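Local coordinates for putative flagella-related protein H (Methanocaldococcus jannaschii DSM 2661, PDB 4WIA) that probably binds ATP and magnesium as an accessory component of the archaellum, the archaeal flagellum, at residues 182-187 / 199-204; 33-38 / 164-169; 55-60 / 120-125. All coordinates share one frame; numbering follows the deposited sequence.

In the fold
Interactions 1 and 3 pair strands of the mixed sheet of a KaiC-like P-loop NTPase domain; interaction 2 joins loops that follow two of its strands, the neighbours 29-33 and 158-163. Interaction 3 lies on strands 58-62 and 123-127 near one end of the sheet, interaction 1 on strands 182-191 and 194-204 where it turns antiparallel, about 21 Å away between centres. Along the chain, 55-60 and 120-125 both fall between the two loops of interaction 2, and interaction 1 comes last. Interactions 1 and 2 touch through Thr186 and Thr38, linking the hairpin to the probable phosphate-binding loop, whereas interaction 3 lies about 12 Å from interaction 2 at the nearest atoms.

Interaction 1: 182-187 / 199-204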
loop_
_atom_site.group_PDB
_atom_site.type_symbol
_atom_site.label_atom_id
_atom_site.label_comp_id
_atom_site.label_asym_id
_atom_site.label_seq_id
_atom_site.Cartn_x
_atom_site.Cartn_y
_atom_site.Cartn_z
HETATM N N MSE A 182 -3.799 -25.158 7.122
HETATM C CA MSE A 182 -2.858 -25.168 6.040
HETATM C C MSE A 182 -1.614 -25.853 6.527
HETATM O O MSE A 182 -0.998 -25.419 7.468
HETATM C CB MSE A 182 -2.567 -23.744 5.597
HETATM C CG MSE A 182 -1.658 -23.723 4.369
HETATM SE SE MSE A 182 -1.316 -21.873 3.896
HETATM C CE MSE A 182 -0.671 -22.147 2.091
ATOM N N LEU A 183 -1.218 -26.926 5.873
ATOM C CA LEU A 183 -0.014 -27.618 6.214
ATOM C C LEU A 183 1.023 -27.564 5.085
ATOM O O LEU A 183 0.761 -27.988 3.961
ATOM C CB LEU A 183 -0.324 -29.061 6.512
ATOM C CG LEU A 183 0.893 -29.925 6.878
ATOM C CD1 LEU A 183 1.468 -29.575 8.261
ATOM C CD2 LEU A 183 0.543 -31.420 6.806
ATOM N N ILE A 184 2.205 -27.072 5.415
ATOM C CA ILE A 184 3.255 -26.899 4.477
ATOM C C ILE A 184 4.463 -27.634 4.980
ATOM O O ILE A 184 4.918 -27.408 6.115
ATOM C CB ILE A 184 3.651 -25.426 4.333
ATOM C CG1 ILE A 184 2.450 -24.601 3.948
ATOM C CG2 ILE A 184 4.742 -25.292 3.292
ATOM C CD1 ILE A 184 2.711 -23.100 4.003
ATOM N N ARG A 185 5.023 -28.487 4.137
ATOM C CA ARG A 185 6.249 -29.193 4.476
ATOM C C ARG A 185 7.424 -28.684 3.671
ATOM O O ARG A 185 7.341 -28.589 2.447
ATOM C CB ARG A 185 6.062 -30.700 4.276
ATOM C CG ARG A 185 7.333 -31.514 4.428
ATOM C CD ARG A 185 7.031 -32.978 4.575
ATOM N NE ARG A 185 8.166 -33.798 4.188
ATOM C CZ ARG A 185 9.133 -34.234 5.008
ATOM N NH1 ARG A 185 9.142 -33.957 6.316
ATOM N NH2 ARG A 185 10.117 -34.976 4.507
ATOM N N THR A 186 8.520 -28.386 4.361
ATOM C CA THR A 186 9.725 -27.857 3.733
ATOM C C THR A 186 10.854 -28.879 3.699
ATOM O O THR A 186 11.004 -29.638 4.641
ATOM C CB THR A 186 10.223 -26.592 4.434
ATOM O OG1 THR A 186 10.428 -26.841 5.814
ATOM C CG2 THR A 186 9.214 -25.503 4.303
ATOM N N GLU A 187 11.615 -28.890 2.593
ATOM C CA GLU A 187 12.852 -29.670 2.452
ATOM C C GLU A 187 13.876 -28.934 1.593
ATOM O O GLU A 187 13.569 -27.955 0.913
ATOM C CB GLU A 187 12.620 -31.054 1.824
ATOM C CG GLU A 187 11.754 -31.991 2.673
ATOM C CD GLU A 187 11.865 -33.495 2.395
ATOM O OE1 GLU A 187 12.930 -34.127 2.288
ATOM O OE2 GLU A 187 10.807 -34.110 2.334
ATOM N N ALA A 199 8.779 -25.949 -0.650
ATOM C CA ALA A 199 7.658 -25.877 0.255
ATOM C C ALA A 199 6.483 -26.545 -0.410
ATOM O O ALA A 199 6.005 -26.078 -1.429
ATOM C CB ALA A 199 7.334 -24.455 0.529
ATOM N N LYS A 200 6.026 -27.677 0.128
ATOM C CA LYS A 200 4.927 -28.376 -0.443
ATOM C C LYS A 200 3.671 -28.208 0.422
ATOM O O LYS A 200 3.692 -28.439 1.641
ATOM C CB LYS A 200 5.292 -29.818 -0.577
ATOM C CG LYS A 200 4.301 -30.602 -1.400
ATOM C CD LYS A 200 4.727 -32.060 -1.455
ATOM C CE LYS A 200 4.498 -32.692 -2.802
ATOM N NZ LYS A 200 5.423 -33.850 -2.899
ATOM N N ILE A 201 2.561 -27.867 -0.219
ATOM C CA ILE A 201 1.347 -27.576 0.504
ATOM C C ILE A 201 0.580 -28.878 0.546
ATOM O O ILE A 201 -0.096 -29.229 -0.397
ATOM C CB ILE A 201 0.545 -26.474 -0.181
ATOM C CG1 ILE A 201 1.316 -25.156 -0.089
ATOM C CG2 ILE A 201 -0.836 -26.376 0.464
ATOM C CD1 ILE A 201 0.690 -23.962 -0.799
ATOM N N LEU A 202 0.686 -29.588 1.660
ATOM C CA LEU A 202 0.029 -30.880 1.808
ATOM C C LEU A 202 -1.447 -30.754 2.065
ATOM O O LEU A 202 -2.174 -31.657 1.779
ATOM C CB LEU A 202 0.655 -31.657 2.930
ATOM C CG LEU A 202 2.146 -31.893 2.799
ATOM C CD1 LEU A 202 2.687 -32.535 4.068
ATOM C CD2 LEU A 202 2.430 -32.758 1.596
ATOM N N LYS A 203 -1.906 -29.609 2.528
ATOM C CA LYS A 203 -3.302 -29.453 2.891
ATOM C C LYS A 203 -3.587 -27.994 2.969
ATOM O O LYS A 203 -2.745 -27.230 3.392
ATOM C CB LYS A 203 -3.479 -30.077 4.261
ATOM C CG LYS A 203 -4.833 -29.952 4.921
ATOM C CD LYS A 203 -4.669 -30.499 6.343
ATOM C CE LYS A 203 -5.904 -30.422 7.167
ATOM N NZ LYS A 203 -5.538 -30.771 8.558
ATOM N N TYR A 204 -4.772 -27.593 2.553
ATOM C CA TYR A 204 -5.114 -26.195 2.483
ATOM C C TYR A 204 -6.601 -26.052 2.545
ATOM O O TYR A 204 -7.254 -25.885 1.534
ATOM C CB TYR A 204 -4.584 -25.589 1.153
ATOM C CG TYR A 204 -4.457 -24.056 1.092
ATOM C CD1 TYR A 204 -4.850 -23.253 2.147
ATOM C CD2 TYR A 204 -3.972 -23.430 -0.054
ATOM C CE1 TYR A 204 -4.742 -21.863 2.064
ATOM C CE2 TYR A 204 -3.863 -22.067 -0.161
ATOM C CZ TYR A 204 -4.239 -21.273 0.899
ATOM O OH TYR A 204 -4.103 -19.893 0.815
#
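A classic beta bulge interrupts this antiparallel hairpin where Leu202 and Lys203 both face Leu183. Leu183 O takes Leu202 N at 2.8 Å, nearly along the C=O axis, and a weak second bond from Lys203 N. Leu183 N returns a bond to Lys203 O, the donor standing 36° above the carbonyl plane. Past the bulge the pairing is regular: Arg185 and Lys200 exchange two backbone bonds, with Lys200 N 2.8 Å from Arg185 O.

Strand 182-191 is the last of the parallel strands of the P-loop domain, running beside 29-33, which leads into the probable phosphate-binding loop; 194-204 begins the antiparallel part. On the face carrying Met182, Ile184, Ile201 and Tyr204, selenomethionine Met182 makes a Met-aromatic contact. With its CG anti to the backbone N (chi1 -175°) and the chain extended beyond, it runs beside Tyr204 in the same direction; CE sits over the ring centre, 3.8 Å above the plane, and SE lies over the same ring. The methyl also reaches Ile201, CE to CD1 3.7 Å. Further on, Ile184 CG2 packs 3.9 Å from Ala199 CB. On the face of Leu183 and Arg185, Leu202 CD1 touches Leu183 CD2, at 3.7 Å, and Arg185 CB. Tyr204 OH bonds to Ile20 O, and Thr186 OG1 is hydrogen-bonded to Thr38 OG1 of the probable phosphate-binding loop.

Interaction 2: 33-38 / 164-169; sequences EGEEST and NPKELP. With SO4 (sulfate ion), chain E; SO4 (sulfate ion), chain F.
No hydrogen bond joins Gly34 and Glu35 to Asn164 and Pro165, although the two loops pass close together and each holds a sulfate, probably from the crystallisation liquor. Their backbones meet through carbon: Asn164 CA directs its hydrogen almost straight at Gly34 O (3.5 Å, 167° at the hydrogen), and Pro165 CD lies 3.3 Å from the same oxygen. Lys40 NZ hydrogen-bonds to this carbonyl as well, so the oxygen has a true hydrogen-bond donor besides the two C-H groups.

Asn164 turns its amide to two tasks. CG is anti to the backbone N (chi1 177°); beyond it, OD1 accepts Lys166 N in an Asx turn, the donor 39° above the amide plane, while ND2 donates to sulfate F at 2.9 Å from O3. Glu36 CG touches ND2 at 3.4 Å. Glu33 reaches Pro165 with OE2, 3.7 Å from CB, but that oxygen is also in a salt bridge with Arg177. Glu35 OE2 meets the aliphatic part of Lys166, 3.5 Å from CE; NZ stays beyond contact range, and any attraction between the opposite charges is probably modest.

Farther along 33-38, a type II turn from Glu35 to Thr38 presents Ser37 N to sulfate E, 2.8 Å from O4 and next to sulfate F, with a weaker bond from Thr38 N. The backbone amides of Gly39, Lys40 and Ser41 also hold sulfate, and Lys40 NZ and Gln64 NE2 contribute side-chain bonds to bound sulfate. A strand, a loop with its amides on an oxyanion and then helix 40-53 form the arrangement of a P-loop (Walker A), consistent with the ATP site inferred for this protein.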
loop_
_atom_site.group_PDB
_atom_site.type_symbol
_atom_site.label_atom_id
_atom_site.label_comp_id
_atom_site.label_asym_id
_atom_site.label_seq_id
_atom_site.Cartn_x
_atom_site.Cartn_y
_atom_site.Cartn_z
ATOM N N GLU A 33 6.267 -27.425 8.614
ATOM C CA GLU A 33 6.950 -28.529 9.231
ATOM C C GLU A 33 8.109 -28.947 8.363
ATOM O O GLU A 33 7.923 -29.288 7.180
ATOM C CB GLU A 33 5.979 -29.723 9.412
ATOM C CG GLU A 33 6.673 -31.050 9.778
ATOM C CD GLU A 33 5.754 -32.227 10.035
ATOM O OE1 GLU A 33 4.536 -32.135 9.767
ATOM O OE2 GLU A 33 6.267 -33.263 10.550
ATOM N N GLY A 34 9.299 -29.022 8.947
ATOM C CA GLY A 34 10.456 -29.503 8.215
ATOM C C GLY A 34 11.648 -29.478 9.133
ATOM O O GLY A 34 11.622 -28.831 10.169
ATOM N N GLU A 35 12.710 -30.140 8.712
ATOM C CA GLU A 35 13.935 -30.181 9.472
ATOM C C GLU A 35 14.694 -28.843 9.504
ATOM O O GLU A 35 14.340 -27.872 8.829
ATOM C CB GLU A 35 14.839 -31.274 8.918
ATOM C CG GLU A 35 14.155 -32.615 8.935
ATOM C CD GLU A 35 15.102 -33.775 8.817
ATOM O OE1 GLU A 35 14.599 -34.887 8.568
ATOM O OE2 GLU A 35 16.321 -33.578 8.981
ATOM N N GLU A 36 15.737 -28.800 10.318
ATOM C CA GLU A 36 16.565 -27.614 10.388
ATOM C C GLU A 36 17.008 -27.216 9.008
ATOM O O GLU A 36 17.278 -28.081 8.202
ATOM C CB GLU A 36 17.831 -27.918 11.178
ATOM C CG GLU A 36 17.581 -28.493 12.552
ATOM C CD GLU A 36 18.827 -28.576 13.401
ATOM O OE1 GLU A 36 18.698 -28.542 14.634
ATOM O OE2 GLU A 36 19.931 -28.697 12.835
ATOM N N SER A 37 17.138 -25.911 8.768
ATOM C CA SER A 37 17.767 -25.361 7.544
ATOM C C SER A 37 16.961 -25.555 6.257
ATOM O O SER A 37 17.494 -25.407 5.182
ATOM C CB SER A 37 19.158 -25.962 7.333
ATOM O OG SER A 37 19.909 -25.903 8.522
ATOM N N THR A 38 15.692 -25.918 6.376
ATOM C CA THR A 38 14.864 -26.140 5.224
ATOM C C THR A 38 14.055 -24.888 4.847
ATOM O O THR A 38 13.246 -24.929 3.916
ATOM C CB THR A 38 13.981 -27.397 5.392
ATOM O OG1 THR A 38 12.985 -27.212 6.409
ATOM C CG2 THR A 38 14.838 -28.603 5.733
ATOM N N ASN A 164 9.843 -28.520 13.928
ATOM C CA ASN A 164 10.940 -29.387 13.537
ATOM C C ASN A 164 10.598 -30.790 13.984
ATOM O O ASN A 164 10.530 -31.052 15.170
ATOM C CB ASN A 164 12.246 -28.912 14.160
ATOM C CG ASN A 164 13.431 -29.829 13.837
ATOM O OD1 ASN A 164 13.281 -30.966 13.382
ATOM N ND2 ASN A 164 14.630 -29.324 14.083
ATOM N N PRO A 165 10.371 -31.713 13.040
ATOM C CA PRO A 165 9.861 -33.013 13.471
ATOM C C PRO A 165 10.842 -33.817 14.332
ATOM O O PRO A 165 10.412 -34.747 15.004
ATOM C CB PRO A 165 9.561 -33.742 12.138
ATOM C CG PRO A 165 10.417 -33.069 11.126
ATOM C CD PRO A 165 10.518 -31.639 11.576
ATOM N N LYS A 166 12.128 -33.445 14.324
ATOM C CA LYS A 166 13.125 -34.083 15.186
ATOM C C LYS A 166 12.957 -33.816 16.693
ATOM O O LYS A 166 13.617 -34.440 17.547
ATOM C CB LYS A 166 14.532 -33.691 14.778
ATOM C CG LYS A 166 15.009 -34.413 13.536
ATOM C CD LYS A 166 16.262 -33.770 12.949
ATOM C CE LYS A 166 17.086 -34.751 12.148
ATOM N NZ LYS A 166 17.734 -35.742 13.050
ATOM N N GLU A 167 12.092 -32.877 17.006
ATOM C CA GLU A 167 12.001 -32.366 18.345
ATOM C C GLU A 167 10.815 -33.012 19.009
ATOM O O GLU A 167 10.713 -32.925 20.210
ATOM C CB GLU A 167 11.802 -30.850 18.347
ATOM C CG GLU A 167 13.065 -29.996 18.248
ATOM C CD GLU A 167 12.809 -28.484 18.393
ATOM O OE1 GLU A 167 13.700 -27.777 18.917
ATOM O OE2 GLU A 167 11.762 -27.975 17.978
ATOM N N LEU A 168 9.933 -33.668 18.250
ATOM C CA LEU A 168 8.710 -34.226 18.805
ATOM C C LEU A 168 8.422 -35.605 18.256
ATOM O O LEU A 168 8.754 -35.898 17.104
ATOM C CB LEU A 168 7.529 -33.332 18.463
ATOM C CG LEU A 168 7.598 -31.892 18.943
ATOM C CD1 LEU A 168 6.380 -31.166 18.411
ATOM C CD2 LEU A 168 7.656 -31.800 20.450
ATOM N N PRO A 169 7.823 -36.490 19.095
ATOM C CA PRO A 169 7.323 -37.781 18.571
ATOM C C PRO A 169 6.162 -37.636 17.550
ATOM O O PRO A 169 5.417 -36.648 17.535
ATOM C CB PRO A 169 6.878 -38.567 19.829
ATOM C CG PRO A 169 7.015 -37.643 20.984
ATOM C CD PRO A 169 7.677 -36.357 20.551
HETATM S S SO4 E . 14.833 -23.203 9.048
HETATM O O1 SO4 E . 14.120 -24.381 8.440
HETATM O O2 SO4 E . 15.649 -22.561 8.024
HETATM O O3 SO4 E . 13.969 -22.096 9.533
HETATM O O4 SO4 E . 15.640 -23.898 10.048
HETATM S S SO4 F . 14.240 -25.524 13.655
HETATM O O1 SO4 F . 14.036 -26.442 12.524
HETATM O O2 SO4 F . 15.329 -24.505 13.527
HETATM O O3 SO4 F . 14.638 -26.493 14.712
HETATM O O4 SO4 F . 13.003 -24.744 14.042
#

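Interaction 3: 55-60 / 120-125. With SO4 (sulfate ion), chain J.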
loop_
_atom_site.group_PDB
_atom_site.type_symbol
_atom_site.label_atom_id
_atom_site.label_comp_id
_atom_site.label_asym_id
_atom_site.label_seq_id
_atom_site.Cartn_x
_atom_site.Cartn_y
_atom_site.Cartn_z
ATOM N N ARG A 55 -0.758 -3.646 5.651
ATOM C CA ARG A 55 -1.479 -2.940 6.737
ATOM C C ARG A 55 -2.140 -3.882 7.742
ATOM O O ARG A 55 -3.064 -3.489 8.431
ATOM C CB ARG A 55 -2.507 -1.947 6.197
ATOM C CG ARG A 55 -1.965 -0.977 5.144
ATOM C CD ARG A 55 -0.896 -0.085 5.744
ATOM N NE ARG A 55 -0.248 0.680 4.718
ATOM C CZ ARG A 55 0.640 1.658 4.910
ATOM N NH1 ARG A 55 1.186 2.232 3.851
ATOM N NH2 ARG A 55 0.948 2.118 6.100
ATOM N N TYR A 56 -1.617 -5.099 7.842
ATOM C CA TYR A 56 -1.903 -5.982 8.976
ATOM C C TYR A 56 -0.834 -5.842 10.110
ATOM O O TYR A 56 0.239 -5.298 9.906
ATOM C CB TYR A 56 -1.995 -7.426 8.523
ATOM C CG TYR A 56 -3.025 -7.646 7.433
ATOM C CD1 TYR A 56 -4.349 -7.878 7.755
ATOM C CD2 TYR A 56 -2.675 -7.590 6.083
ATOM C CE1 TYR A 56 -5.306 -8.067 6.789
ATOM C CE2 TYR A 56 -3.621 -7.772 5.095
ATOM C CZ TYR A 56 -4.924 -8.006 5.448
ATOM O OH TYR A 56 -5.860 -8.224 4.539
ATOM N N SER A 57 -1.198 -6.261 11.321
ATOM C CA SER A 57 -0.285 -6.259 12.426
ATOM C C SER A 57 0.164 -7.693 12.662
ATOM O O SER A 57 -0.563 -8.600 12.357
ATOM C CB SER A 57 -0.949 -5.716 13.668
ATOM O OG SER A 57 -2.156 -6.424 13.973
ATOM N N VAL A 58 1.389 -7.871 13.154
ATOM C CA VAL A 58 1.947 -9.162 13.348
ATOM C C VAL A 58 2.608 -9.247 14.733
ATOM O O VAL A 58 3.302 -8.317 15.147
ATOM C CB VAL A 58 3.005 -9.444 12.269
ATOM C CG1 VAL A 58 3.671 -10.782 12.513
ATOM C CG2 VAL A 58 2.374 -9.448 10.891
ATOM N N THR A 59 2.437 -10.384 15.397
ATOM C CA THR A 59 3.266 -10.779 16.485
ATOM C C THR A 59 4.180 -11.900 16.026
ATOM O O THR A 59 3.707 -12.907 15.460
ATOM C CB THR A 59 2.434 -11.319 17.660
ATOM O OG1 THR A 59 1.669 -10.248 18.208
ATOM C CG2 THR A 59 3.342 -11.884 18.798
ATOM N N TYR A 60 5.478 -11.762 16.293
ATOM C CA TYR A 60 6.420 -12.805 15.930
ATOM C C TYR A 60 7.125 -13.287 17.188
ATOM O O TYR A 60 7.886 -12.537 17.764
ATOM C CB TYR A 60 7.399 -12.262 14.888
ATOM C CG TYR A 60 8.204 -13.309 14.119
ATOM C CD1 TYR A 60 9.043 -14.180 14.762
ATOM C CD2 TYR A 60 8.123 -13.395 12.744
ATOM C CE1 TYR A 60 9.771 -15.138 14.098
ATOM C CE2 TYR A 60 8.868 -14.338 12.039
ATOM C CZ TYR A 60 9.684 -15.197 12.696
ATOM O OH TYR A 60 10.445 -16.158 12.045
ATOM N N GLU A 120 -3.590 -9.444 20.347
ATOM C CA GLU A 120 -4.179 -8.211 19.818
ATOM C C GLU A 120 -3.811 -8.011 18.345
ATOM O O GLU A 120 -4.447 -7.251 17.678
ATOM C CB GLU A 120 -3.709 -6.986 20.604
ATOM C CG GLU A 120 -3.866 -7.070 22.128
ATOM C CD GLU A 120 -3.239 -5.845 22.792
ATOM O OE1 GLU A 120 -3.944 -5.139 23.518
ATOM O OE2 GLU A 120 -2.048 -5.566 22.538
ATOM N N LYS A 121 -2.825 -8.713 17.813
ATOM C CA LYS A 121 -2.444 -8.510 16.411
ATOM C C LYS A 121 -3.205 -9.422 15.496
ATOM O O LYS A 121 -3.890 -10.338 15.982
ATOM C CB LYS A 121 -0.940 -8.738 16.217
ATOM C CG LYS A 121 -0.049 -7.968 17.158
ATOM C CD LYS A 121 -0.427 -6.511 17.208
ATOM C CE LYS A 121 0.695 -5.710 17.831
ATOM N NZ LYS A 121 0.230 -4.329 18.129
ATOM N N ASP A 122 -3.138 -9.148 14.167
ATOM C CA ASP A 122 -3.915 -9.911 13.173
ATOM C C ASP A 122 -3.312 -11.255 12.977
ATOM O O ASP A 122 -4.014 -12.224 12.740
ATOM C CB ASP A 122 -3.993 -9.200 11.839
ATOM C CG ASP A 122 -4.599 -7.822 11.947
ATOM O OD1 ASP A 122 -5.642 -7.682 12.637
ATOM O OD2 ASP A 122 -3.992 -6.880 11.388
ATOM N N VAL A 123 -2.017 -11.356 13.121
ATOM C CA VAL A 123 -1.315 -12.551 12.747
ATOM C C VAL A 123 -0.354 -12.855 13.839
ATOM O O VAL A 123 0.397 -11.968 14.229
ATOM C CB VAL A 123 -0.502 -12.316 11.439
ATOM C CG1 VAL A 123 0.280 -13.551 11.055
ATOM C CG2 VAL A 123 -1.432 -11.940 10.282
ATOM N N ILE A 124 -0.304 -14.113 14.281
ATOM C CA ILE A 124 0.633 -14.495 15.317
ATOM C C ILE A 124 1.491 -15.643 14.871
ATOM O O ILE A 124 0.990 -16.694 14.502
ATOM C CB ILE A 124 -0.119 -14.889 16.613
ATOM C CG1 ILE A 124 -1.040 -13.733 17.064
ATOM C CG2 ILE A 124 0.858 -15.228 17.714
ATOM C CD1 ILE A 124 -2.455 -13.848 16.571
ATOM N N ILE A 125 2.810 -15.463 14.962
ATOM C CA ILE A 125 3.742 -16.459 14.452
ATOM C C ILE A 125 4.532 -17.080 15.624
ATOM O O ILE A 125 5.129 -16.322 16.364
ATOM C CB ILE A 125 4.693 -15.767 13.477
ATOM C CG1 ILE A 125 3.905 -15.267 12.262
ATOM C CG2 ILE A 125 5.784 -16.707 13.016
ATOM C CD1 ILE A 125 4.650 -14.430 11.243
HETATM S S SO4 J . 1.563 1.650 9.552
HETATM O O1 SO4 J . 1.643 3.135 9.357
HETATM O O2 SO4 J . 0.677 1.054 8.489
HETATM O O3 SO4 J . 2.779 0.861 9.568
HETATM O O4 SO4 J . 0.874 1.509 10.892
#
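Strands 58-60 and 123-125 run parallel, 9° apart, with Val58, Thr59 and Tyr60 in register with Val123, Ile124 and Ile125; Thr59 makes both bonds to this one neighbour, its N to Val123 O and its O to Ile125 N, each at 2.8 Å.

Ahead of the strands, Ser57 and Asp122 interlock. Ser57 N donates to Asp122 OD2 (2.9 Å), meeting it on the anti side, 34° out of the carboxylate plane. Ser57 OG, placed between the backbone N and the carbonyl carbon (chi1 54°), accepts Asp122 N at 2.9 Å and gives OD2 a weak bond. The same OD2 lies near the edge of the Tyr56 ring, in contact with CB at 3.5 Å, the ring and carboxylate planes being almost perpendicular. An alanine in place of Asp122 would probably leave Ser57 N without this acceptor and Ser57 OG freer to turn, although the backbone bond to OG could remain.

Lys121 crosses Thr59 at about a right angle, its CG close to OG1, which hydrogen-bonds to Phe118 O; the ammonium continues to Gly88 O. On the face of Val58, Tyr60, Val123 and Ile125, Ile125 CG2 sits over the centre of the Tyr60 ring, 3.9 Å above its plane, in a CH-pi contact, while CD1 reaches Val58 CG1 at 4.0 Å. Helix 40-53, which follows the P-loop, covers this face, and Tyr60 OH bonds to Asp127.

Arg55 NH2 binds sulfate J, which Ser12 N and Arg13 of the second subunit also hold. The chemistry thus changes along the contact: apolar packing beneath helix 40-53 gives way to the Ser57-Asp122 hydrogen bonds just before the two strands begin, beside a subunit boundary that holds a sulfate in this crystal.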